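Local coordinates for aminoglycoside phosphotransferase (Streptomyces rimosus, PDB 6FUC), which probably transfers a phosphate group from ATP to the 3''-hydroxyl of streptomycin, thereby inactivating the antibiotic, at residues E154-T159 with Y263-P268; R215-A220 with R257-F262. One frame throughout, in Å; residues are numbered along the deposited sequence. Where two conformers were deposited one is given.

Interaction 1. Residues E154-T159 with Y263-P268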
ATOM      1  N   GLU A 154       6.771 -16.724   5.671  1.00 23.64           N
ATOM      2  CA  GLU A 154       7.595 -17.435   6.639  1.00 26.99           C
ATOM      3  C   GLU A 154       8.509 -18.505   5.998  1.00 25.19           C
ATOM      4  O   GLU A 154       9.673 -18.648   6.366  1.00 27.48           O
ATOM      5  CB  GLU A 154       6.677 -18.062   7.697  1.00 30.35           C
ATOM      6  CG  GLU A 154       7.412 -18.390   8.984  1.00 37.49           C
ATOM      7  N   GLU A 155       7.960 -19.284   5.081  1.00 25.77           N
ATOM      8  CA  GLU A 155       8.691 -20.399   4.477  1.00 25.67           C
ATOM      9  C   GLU A 155       9.850 -19.980   3.549  1.00 22.10           C
ATOM     10  O   GLU A 155      10.653 -20.814   3.141  1.00 23.99           O
ATOM     11  CB  GLU A 155       7.693 -21.354   3.786  1.00 26.80           C
ATOM     12  CG  GLU A 155       7.023 -20.847   2.511  1.00 26.69           C
ATOM     13  CD  GLU A 155       5.806 -19.926   2.692  1.00 30.24           C
ATOM     14  OE1 GLU A 155       5.480 -19.488   3.849  1.00 29.55           O
ATOM     15  OE2 GLU A 155       5.164 -19.663   1.644  1.00 31.32           O
ATOM     16  N   GLN A 156       9.901 -18.689   3.185  1.00 19.34           N
ATOM     17  CA  GLN A 156      10.920 -18.134   2.305  1.00 18.26           C
ATOM     18  C   GLN A 156      12.015 -17.391   3.038  1.00 18.04           C
ATOM     19  O   GLN A 156      12.971 -16.969   2.403  1.00 18.19           O
ATOM     20  CB  GLN A 156      10.256 -17.185   1.298  1.00 16.73           C
ATOM     21  CG  GLN A 156       9.354 -17.897   0.319  1.00 17.63           C
ATOM     22  CD  GLN A 156       8.813 -16.985  -0.752  1.00 14.72           C
ATOM     23  OE1 GLN A 156       9.066 -15.796  -0.771  1.00 15.67           O
ATOM     24  NE2 GLN A 156       8.066 -17.533  -1.612  1.00 17.30           N
ATOM     25  N   ARG A 157      11.871 -17.233   4.356  1.00 20.60           N
ATOM     26  CA  ARG A 157      12.719 -16.239   5.051  1.00 20.53           C
ATOM     27  C   ARG A 157      14.149 -16.668   5.101  1.00 17.51           C
ATOM     28  O   ARG A 157      15.048 -15.859   5.297  1.00 23.39           O
ATOM     29  CB  ARG A 157      12.206 -15.991   6.457  1.00 23.50           C
ATOM     30  CG  ARG A 157      10.900 -15.240   6.342  1.00 26.82           C
ATOM     31  CD  ARG A 157      10.409 -14.739   7.675  1.00 29.70           C
ATOM     32  NE  ARG A 157       9.138 -14.055   7.460  1.00 31.72           N
ATOM     33  CZ  ARG A 157       8.145 -14.017   8.347  1.00 42.15           C
ATOM     34  NH1 ARG A 157       8.259 -14.649   9.521  1.00 51.51           N
ATOM     35  NH2 ARG A 157       7.030 -13.372   8.047  1.00 48.88           N
ATOM     36  N   HIS A 158      14.391 -17.968   4.920  1.00 21.54           N
ATOM     37  CA  HIS A 158      15.742 -18.495   4.935  1.00 21.36           C
ATOM     38  C   HIS A 158      16.279 -18.844   3.566  1.00 21.61           C
ATOM     39  O   HIS A 158      17.263 -19.594   3.443  1.00 26.40           O
ATOM     40  CB  HIS A 158      15.854 -19.718   5.890  1.00 24.99           C
ATOM     41  CG  HIS A 158      15.398 -19.443   7.278  1.00 22.67           C
ATOM     42  ND1 HIS A 158      14.079 -19.456   7.686  1.00 25.20           N
ATOM     43  CD2 HIS A 158      16.129 -19.146   8.379  1.00 23.04           C
ATOM     44  CE1 HIS A 158      14.031 -19.176   8.987  1.00 25.10           C
ATOM     45  NE2 HIS A 158      15.259 -18.964   9.418  1.00 25.53           N
ATOM     46  N   THR A 159      15.663 -18.277   2.534  1.00 19.87           N
ATOM     47  CA  THR A 159      16.090 -18.535   1.142  1.00 21.71           C
ATOM     48  C   THR A 159      16.727 -17.259   0.587  1.00 20.91           C
ATOM     49  O   THR A 159      16.125 -16.172   0.824  1.00 18.91           O
ATOM     50  CB  THR A 159      14.885 -18.891   0.310  1.00 20.22           C
ATOM     51  OG1 THR A 159      14.225 -20.037   0.876  1.00 21.20           O
ATOM     52  CG2 THR A 159      15.260 -19.148  -1.174  1.00 20.99           C
ATOM     53  N   TYR A 263       2.004 -12.405  -7.250  1.00  8.91           N
ATOM     54  CA  TYR A 263       2.103 -11.058  -6.655  1.00  8.60           C
ATOM     55  C   TYR A 263       2.423 -11.081  -5.172  1.00  8.44           C
ATOM     56  O   TYR A 263       3.152 -10.202  -4.694  1.00  9.59           O
ATOM     57  CB  TYR A 263       0.816 -10.248  -6.968  1.00  9.14           C
ATOM     58  CG  TYR A 263       0.800  -9.818  -8.397  1.00  8.28           C
ATOM     59  CD1 TYR A 263       1.609  -8.762  -8.827  1.00  8.78           C
ATOM     60  CD2 TYR A 263       0.054 -10.479  -9.367  1.00  7.98           C
ATOM     61  CE1 TYR A 263       1.678  -8.402 -10.163  1.00  8.92           C
ATOM     62  CE2 TYR A 263       0.101 -10.102 -10.702  1.00  8.11           C
ATOM     63  CZ  TYR A 263       0.918  -9.099 -11.117  1.00  7.83           C
ATOM     64  OH  TYR A 263       1.038  -8.700 -12.408  1.00  8.66           O
ATOM     65  N   LEU A 264       1.896 -12.056  -4.439  1.00  9.05           N
ATOM     66  CA  LEU A 264       2.259 -12.203  -3.033  1.00  9.61           C
ATOM     67  C   LEU A 264       3.757 -12.336  -2.859  1.00  9.46           C
ATOM     68  O   LEU A 264       4.331 -11.768  -1.966  1.00 10.77           O
ATOM     69  CB  LEU A 264       1.545 -13.403  -2.423  1.00 10.73           C
ATOM     70  CG  LEU A 264       1.769 -13.539  -0.919  1.00 14.07           C
ATOM     71  CD1 LEU A 264       1.208 -12.332  -0.121  1.00 16.68           C
ATOM     72  CD2 LEU A 264       1.162 -14.837  -0.457  1.00 18.13           C
ATOM     73  N   HIS A 265       4.334 -13.160  -3.739  1.00  9.24           N
ATOM     74  CA  HIS A 265       5.742 -13.463  -3.649  1.00  9.74           C
ATOM     75  C   HIS A 265       6.672 -12.365  -4.230  1.00  9.64           C
ATOM     76  O   HIS A 265       7.789 -12.186  -3.734  1.00 10.54           O
ATOM     77  CB  HIS A 265       6.034 -14.788  -4.321  1.00 10.04           C
ATOM     78  CG  HIS A 265       5.474 -15.932  -3.541  1.00 11.75           C
ATOM     79  ND1 HIS A 265       5.557 -17.233  -3.993  1.00 15.72           N
ATOM     80  CD2 HIS A 265       4.815 -15.979  -2.349  1.00 13.84           C
ATOM     81  CE1 HIS A 265       4.970 -18.024  -3.099  1.00 18.49           C
ATOM     82  NE2 HIS A 265       4.506 -17.290  -2.096  1.00 17.16           N
ATOM     83  N   LEU A 266       6.152 -11.635  -5.212  1.00  8.91           N
ATOM     84  CA  LEU A 266       6.944 -10.540  -5.775  1.00  8.69           C
ATOM     85  C   LEU A 266       7.039  -9.392  -4.773  1.00  8.69           C
ATOM     86  O   LEU A 266       8.100  -8.744  -4.625  1.00  9.17           O
ATOM     87  CB  LEU A 266       6.305 -10.056  -7.078  1.00  9.17           C
ATOM     88  CG  LEU A 266       6.988  -8.867  -7.734  1.00 10.73           C
ATOM     89  CD1 LEU A 266       8.446  -9.123  -8.101  1.00 12.98           C
ATOM     90  CD2 LEU A 266       6.168  -8.430  -8.948  1.00 12.24           C
ATOM     91  N   ASP A 267       5.922  -9.042  -4.133  1.00  9.04           N
ATOM     92  CA  ASP A 267       5.819  -7.780  -3.405  1.00  9.15           C
ATOM     93  C   ASP A 267       6.960  -7.594  -2.441  1.00  9.09           C
ATOM     94  O   ASP A 267       7.569  -6.490  -2.420  1.00  9.36           O
ATOM     95  CB  ASP A 267       4.436  -7.667  -2.743  1.00 11.11           C
ATOM     96  CG  ASP A 267       4.198  -6.244  -2.266  1.00 12.86           C
ATOM     97  OD1 ASP A 267       3.725  -5.433  -3.165  1.00 13.99           O
ATOM     98  OD2 ASP A 267       4.521  -5.945  -1.117  1.00 13.02           O
ATOM     99  N   PRO A 268       7.301  -8.547  -1.560  1.00  9.47           N
ATOM    100  CA  PRO A 268       8.331  -8.251  -0.590  1.00 10.40           C
ATOM    101  C   PRO A 268       9.693  -7.970  -1.161  1.00 10.59           C
ATOM    102  O   PRO A 268      10.536  -7.333  -0.527  1.00 12.77           O
ATOM    103  CB  PRO A 268       8.359  -9.477   0.322  1.00 12.62           C
ATOM    104  CG  PRO A 268       7.689 -10.504  -0.412  1.00 15.25           C
ATOM    105  CD  PRO A 268       6.705  -9.882  -1.351  1.00 11.04           C
TER
HETATM  106  O   HOH W   1       3.417 -17.732   0.541  1.00 26.96           O
HETATM  107  O   HOH W   2       9.436 -14.387  -3.108  1.00 12.96           O
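A single water, water 2, is shared by Gln156 and His265 and donates a hydrogen bond to each: one goes to Gln156 OE1 at 2.8 Å and the other to the backbone oxygen His265 O, also at 2.8 Å. A second bridge, through water 1, runs from Glu155 to the same histidine. This water donates to Glu155 OE2 at 2.8 Å and lies 2.9 Å from His265 NE2, in the ring plane at its edge. The carboxylate itself stops 4.5 Å short, measured from Glu155 OE2 to His265 NE2, so the pair communicates through solvent; a nearby negative charge might nonetheless favour a protonated imidazole.

The direct touch is made by the other end of the amide. Gln156 NE2 stands 3.4 Å above the plane of the His265 ring, over its centre, as its nearly equal separations from all five ring atoms confirm. Amide and ring planes are 64° apart, so the amide meets the face with its nitrogen end and does not lie flat on it. An extended chain beyond CG (chi2 -174°) carries the Gln156 amide across the gap, whereas Glu155 arrives by a folded path, with chi2 at -82°. With the nearest CA atoms, those of Gln156 and His265, 9.2 Å apart, side chains and water must span the join, and only 113 Å² is buried.

On the loop side, a type I turn from Gln156 to Thr159 starts at the last residue of the short 3-10 segment and leads toward helix 161-168, where Gln156 also rests on Leu164. His265 belongs to helix 257-266, whose Leu266 packs on helix 131-143 and whose Leu264 meets helix 219-233; the contact thus ties the loop between helices 131-143 and 161-168 to this late helix.

Interaction 2. Residues R215-A220 with R257-F262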
ATOM      1  N   ARG A 215      -1.849   1.880 -12.471  1.00  6.03           N
ATOM      2  CA  ARG A 215      -2.240   0.713 -13.228  1.00  6.50           C
ATOM      3  C   ARG A 215      -1.442  -0.507 -12.801  1.00  6.64           C
ATOM      4  O   ARG A 215      -0.209  -0.457 -12.703  1.00  7.01           O
ATOM      5  CB  ARG A 215      -1.928   0.922 -14.716  1.00  8.46           C
ATOM      6  CG  ARG A 215      -2.886   1.852 -15.418  1.00  9.68           C
ATOM      7  CD  ARG A 215      -2.799   1.737 -16.920  1.00 11.10           C
ATOM      8  NE  ARG A 215      -1.578   2.224 -17.522  1.00 13.03           N
ATOM      9  CZ  ARG A 215      -1.401   3.493 -17.891  1.00 15.82           C
ATOM     10  NH1 ARG A 215      -2.345   4.380 -17.615  1.00 15.47           N
ATOM     11  NH2 ARG A 215      -0.303   3.875 -18.502  1.00 20.12           N
ATOM     12  N   ALA A 216      -2.139  -1.653 -12.694  1.00  6.82           N
ATOM     13  CA  ALA A 216      -1.544  -2.933 -12.491  1.00  7.02           C
ATOM     14  C   ALA A 216      -2.640  -3.997 -12.587  1.00  6.58           C
ATOM     15  O   ALA A 216      -3.828  -3.693 -12.660  1.00  7.46           O
ATOM     16  CB  ALA A 216      -0.818  -3.036 -11.147  1.00  7.22           C
ATOM     17  N   ASP A 217      -2.236  -5.262 -12.567  1.00  7.30           N
ATOM     18  CA  ASP A 217      -3.175  -6.352 -12.444  1.00  7.19           C
ATOM     19  C   ASP A 217      -3.915  -6.224 -11.088  1.00  7.17           C
ATOM     20  O   ASP A 217      -3.254  -5.946 -10.080  1.00  7.57           O
ATOM     21  CB  ASP A 217      -2.367  -7.660 -12.518  1.00  7.90           C
ATOM     22  CG  ASP A 217      -3.174  -8.914 -12.522  1.00  8.20           C
ATOM     23  OD1 ASP A 217      -4.051  -9.127 -11.663  1.00 10.55           O
ATOM     24  OD2 ASP A 217      -2.934  -9.732 -13.398  1.00 11.68           O
ATOM     25  N   PRO A 218      -5.236  -6.454 -11.049  1.00  7.71           N
ATOM     26  CA  PRO A 218      -5.906  -6.353  -9.729  1.00  7.93           C
ATOM     27  C   PRO A 218      -5.316  -7.231  -8.640  1.00  7.75           C
ATOM     28  O   PRO A 218      -5.460  -6.914  -7.467  1.00  8.31           O
ATOM     29  CB  PRO A 218      -7.330  -6.744 -10.051  1.00  9.85           C
ATOM     30  CG  PRO A 218      -7.285  -7.495 -11.345  1.00 10.08           C
ATOM     31  CD  PRO A 218      -6.153  -6.829 -12.122  1.00  8.82           C
ATOM     32  N   TYR A 219      -4.731  -8.376  -9.013  1.00  7.74           N
ATOM     33  CA  TYR A 219      -4.079  -9.215  -7.973  1.00  8.31           C
ATOM     34  C   TYR A 219      -2.882  -8.597  -7.294  1.00  8.11           C
ATOM     35  O   TYR A 219      -2.498  -9.056  -6.235  1.00  9.01           O
ATOM     36  CB  TYR A 219      -3.762 -10.621  -8.554  1.00  9.39           C
ATOM     37  CG  TYR A 219      -4.970 -11.481  -8.602  1.00 10.74           C
ATOM     38  CD1 TYR A 219      -5.476 -12.019  -7.442  1.00 13.53           C
ATOM     39  CD2 TYR A 219      -5.689 -11.688  -9.742  1.00 13.30           C
ATOM     40  CE1 TYR A 219      -6.621 -12.768  -7.429  1.00 19.19           C
ATOM     41  CE2 TYR A 219      -6.865 -12.481  -9.760  1.00 16.05           C
ATOM     42  CZ  TYR A 219      -7.352 -12.956  -8.582  1.00 19.83           C
ATOM     43  OH  TYR A 219      -8.505 -13.702  -8.542  1.00 30.06           O
ATOM     44  N   ALA A 220      -2.296  -7.533  -7.876  1.00  7.88           N
ATOM     45  CA  ALA A 220      -1.265  -6.810  -7.159  1.00  8.34           C
ATOM     46  C   ALA A 220      -1.817  -6.295  -5.838  1.00  8.15           C
ATOM     47  O   ALA A 220      -1.064  -6.171  -4.847  1.00  9.17           O
ATOM     48  CB  ALA A 220      -0.695  -5.677  -8.001  1.00  9.25           C
ATOM     49  N   ARG A 257      -5.297 -18.632  -8.325  1.00 15.27           N
ATOM     50  CA  ARG A 257      -4.334 -18.741  -7.247  1.00 16.86           C
ATOM     51  C   ARG A 257      -2.888 -18.584  -7.701  1.00 14.42           C
ATOM     52  O   ARG A 257      -2.138 -18.048  -6.930  1.00 14.80           O
ATOM     53  CB  ARG A 257      -4.580 -20.039  -6.466  1.00 27.53           C
ATOM     54  CG  ARG A 257      -5.950 -20.061  -5.765  1.00 28.28           C
ATOM     55  CD  ARG A 257      -6.391 -18.870  -4.983  1.00 27.25           C
ATOM     56  NE  ARG A 257      -7.443 -19.141  -4.054  1.00 34.45           N
ATOM     57  CZ  ARG A 257      -7.748 -18.389  -2.993  1.00 36.88           C
ATOM     58  NH1 ARG A 257      -7.100 -17.218  -2.712  1.00 36.65           N
ATOM     59  NH2 ARG A 257      -8.751 -18.800  -2.209  1.00 41.76           N
ATOM     60  N   ASP A 258      -2.485 -19.059  -8.874  1.00 14.82           N
ATOM     61  CA  ASP A 258      -1.117 -18.882  -9.298  1.00 17.16           C
ATOM     62  C   ASP A 258      -0.803 -17.422  -9.520  1.00 13.55           C
ATOM     63  O   ASP A 258       0.264 -16.957  -9.216  1.00 13.88           O
ATOM     64  CB  ASP A 258      -0.821 -19.686 -10.595  1.00 20.13           C
ATOM     65  CG  ASP A 258      -0.891 -21.158 -10.409  1.00 25.80           C
ATOM     66  OD1 ASP A 258      -0.903 -21.682  -9.273  1.00 30.73           O
ATOM     67  OD2 ASP A 258      -0.950 -21.826 -11.465  1.00 32.48           O
ATOM     68  N   ARG A 259      -1.732 -16.701 -10.138  1.00 13.28           N
ATOM     69  CA  ARG A 259      -1.529 -15.301 -10.383  1.00 13.90           C
ATOM     70  C   ARG A 259      -1.435 -14.538  -9.002  1.00 12.14           C
ATOM     71  O   ARG A 259      -0.610 -13.691  -8.804  1.00 13.19           O
ATOM     72  CB  ARG A 259      -2.662 -14.799 -11.253  1.00 15.51           C
ATOM     73  CG  ARG A 259      -2.363 -13.306 -11.376  0.50 12.15           C
ATOM     74  CD  ARG A 259      -2.903 -12.724 -12.655  0.50 10.35           C
ATOM     75  NE  ARG A 259      -4.199 -13.331 -12.933  0.50 10.37           N
ATOM     76  CZ  ARG A 259      -5.209 -12.726 -13.526  0.50 14.37           C
ATOM     77  NH1 ARG A 259      -6.301 -13.437 -13.761  0.50 17.78           N
ATOM     78  NH2 ARG A 259      -5.168 -11.438 -13.869  0.50 12.20           N
ATOM     79  N   GLU A 260      -2.358 -14.849  -8.075  1.00 11.19           N
ATOM     80  CA  GLU A 260      -2.345 -14.261  -6.752  1.00 11.89           C
ATOM     81  C   GLU A 260      -0.987 -14.485  -6.055  1.00 10.89           C
ATOM     82  O   GLU A 260      -0.394 -13.586  -5.480  1.00 12.02           O
ATOM     83  CB  GLU A 260      -3.483 -14.808  -5.944  1.00 12.79           C
ATOM     84  CG  GLU A 260      -3.589 -14.249  -4.527  1.00 13.57           C
ATOM     85  CD  GLU A 260      -4.565 -14.974  -3.637  1.00 17.30           C
ATOM     86  OE1 GLU A 260      -5.426 -15.741  -4.122  1.00 22.96           O
ATOM     87  OE2 GLU A 260      -4.509 -14.824  -2.405  1.00 17.64           O
ATOM     88  N   ARG A 261      -0.562 -15.755  -6.087  1.00 11.14           N
ATOM     89  CA  ARG A 261       0.677 -16.120  -5.406  1.00 11.50           C
ATOM     90  C   ARG A 261       1.895 -15.417  -6.005  1.00 10.30           C
ATOM     91  O   ARG A 261       2.841 -15.099  -5.303  1.00 10.91           O
ATOM     92  CB  ARG A 261       0.809 -17.660  -5.399  1.00 15.98           C
ATOM     93  CG  ARG A 261       0.164 -18.378  -4.233  1.00 24.19           C
ATOM     94  CD  ARG A 261       0.475 -19.885  -4.283  0.50 26.48           C
ATOM     95  NE  ARG A 261       1.926 -20.097  -4.345  0.50 34.63           N
ATOM     96  CZ  ARG A 261       2.605 -20.510  -5.415  0.50 43.68           C
ATOM     97  NH1 ARG A 261       1.968 -20.789  -6.550  0.50 45.78           N
ATOM     98  NH2 ARG A 261       3.928 -20.653  -5.341  0.50 35.15           N
ATOM     99  N   PHE A 262       1.890 -15.241  -7.344  1.00 10.02           N
ATOM    100  CA  PHE A 262       2.981 -14.542  -7.990  1.00  9.55           C
ATOM    101  C   PHE A 262       3.113 -13.146  -7.345  1.00  8.87           C
ATOM    102  O   PHE A 262       4.220 -12.718  -7.026  1.00  8.96           O
ATOM    103  CB  PHE A 262       2.699 -14.440  -9.487  1.00  9.56           C
ATOM    104  CG  PHE A 262       3.691 -13.657 -10.278  1.00  8.92           C
ATOM    105  CD1 PHE A 262       4.835 -14.214 -10.789  1.00  8.68           C
ATOM    106  CD2 PHE A 262       3.508 -12.301 -10.459  1.00  9.08           C
ATOM    107  CE1 PHE A 262       5.760 -13.448 -11.501  1.00  9.62           C
ATOM    108  CE2 PHE A 262       4.430 -11.534 -11.156  1.00 10.11           C
ATOM    109  CZ  PHE A 262       5.533 -12.125 -11.694  1.00 10.24           C
TER
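Asp217 and Arg259 meet with their flat groups nearly perpendicular, the carboxylate and guanidinium planes being 80° apart. In one of the two conformers of Arg259, NH2 points at Asp217 OD2 over 2.9 Å with an N-H...O angle of 174°. The oxygen lies in the guanidinium plane and is approached on its syn side, somewhat out of the carboxylate plane, making a salt bridge in that conformer. One face of the same guanidinium is met by Tyr219, whose CD2 stands 3.8 Å above that plane near the rim; the two planes are inclined by 56°, so this is no parallel stack. At the other edge, Tyr219 CD1 meets Glu260 CB at 3.7 Å, from the same side of the ring plane as Arg259; the ring lies across Arg259 and Glu260, consecutive residues of helix 257-266.

Second-shell bonds fix these groups. Arg259 is also held by Gln182 through NH2 and by Asp256 through NE, while Tyr219 OH bonds to Ala254 O. Glu260 OE1 forms a salt bridge with Arg257 NH1 at 2.6 Å.

The other carboxylate oxygen, Asp217 OD1, accepts from Tyr219 N at 2.8 Å: an Asx turn, which serves as the capping bond at the entry to helix 219-233.

Interactions 1 and 2 lie along one helix, 257-266, with centres about 15 Å apart; the chain between 215-220 and 257-262 falls within the larger loop joined by interaction 1. Tyr263 connects them directly: its OH lies 3.6 Å from Asp217 CB, and its CB lies 3.6 Å from Tyr219 O, both packing contacts. Interaction 1 is small and partly water-mediated, whereas interaction 2 is buried and charged. Neither holds a ligand. The nearer tie to catalysis is through 215-220: Ala216 pairs with Val184 of strand 184-186, which runs into the His-Gly-Asp sequence that probably forms the catalytic loop, as in related kinase-like phosphotransferases.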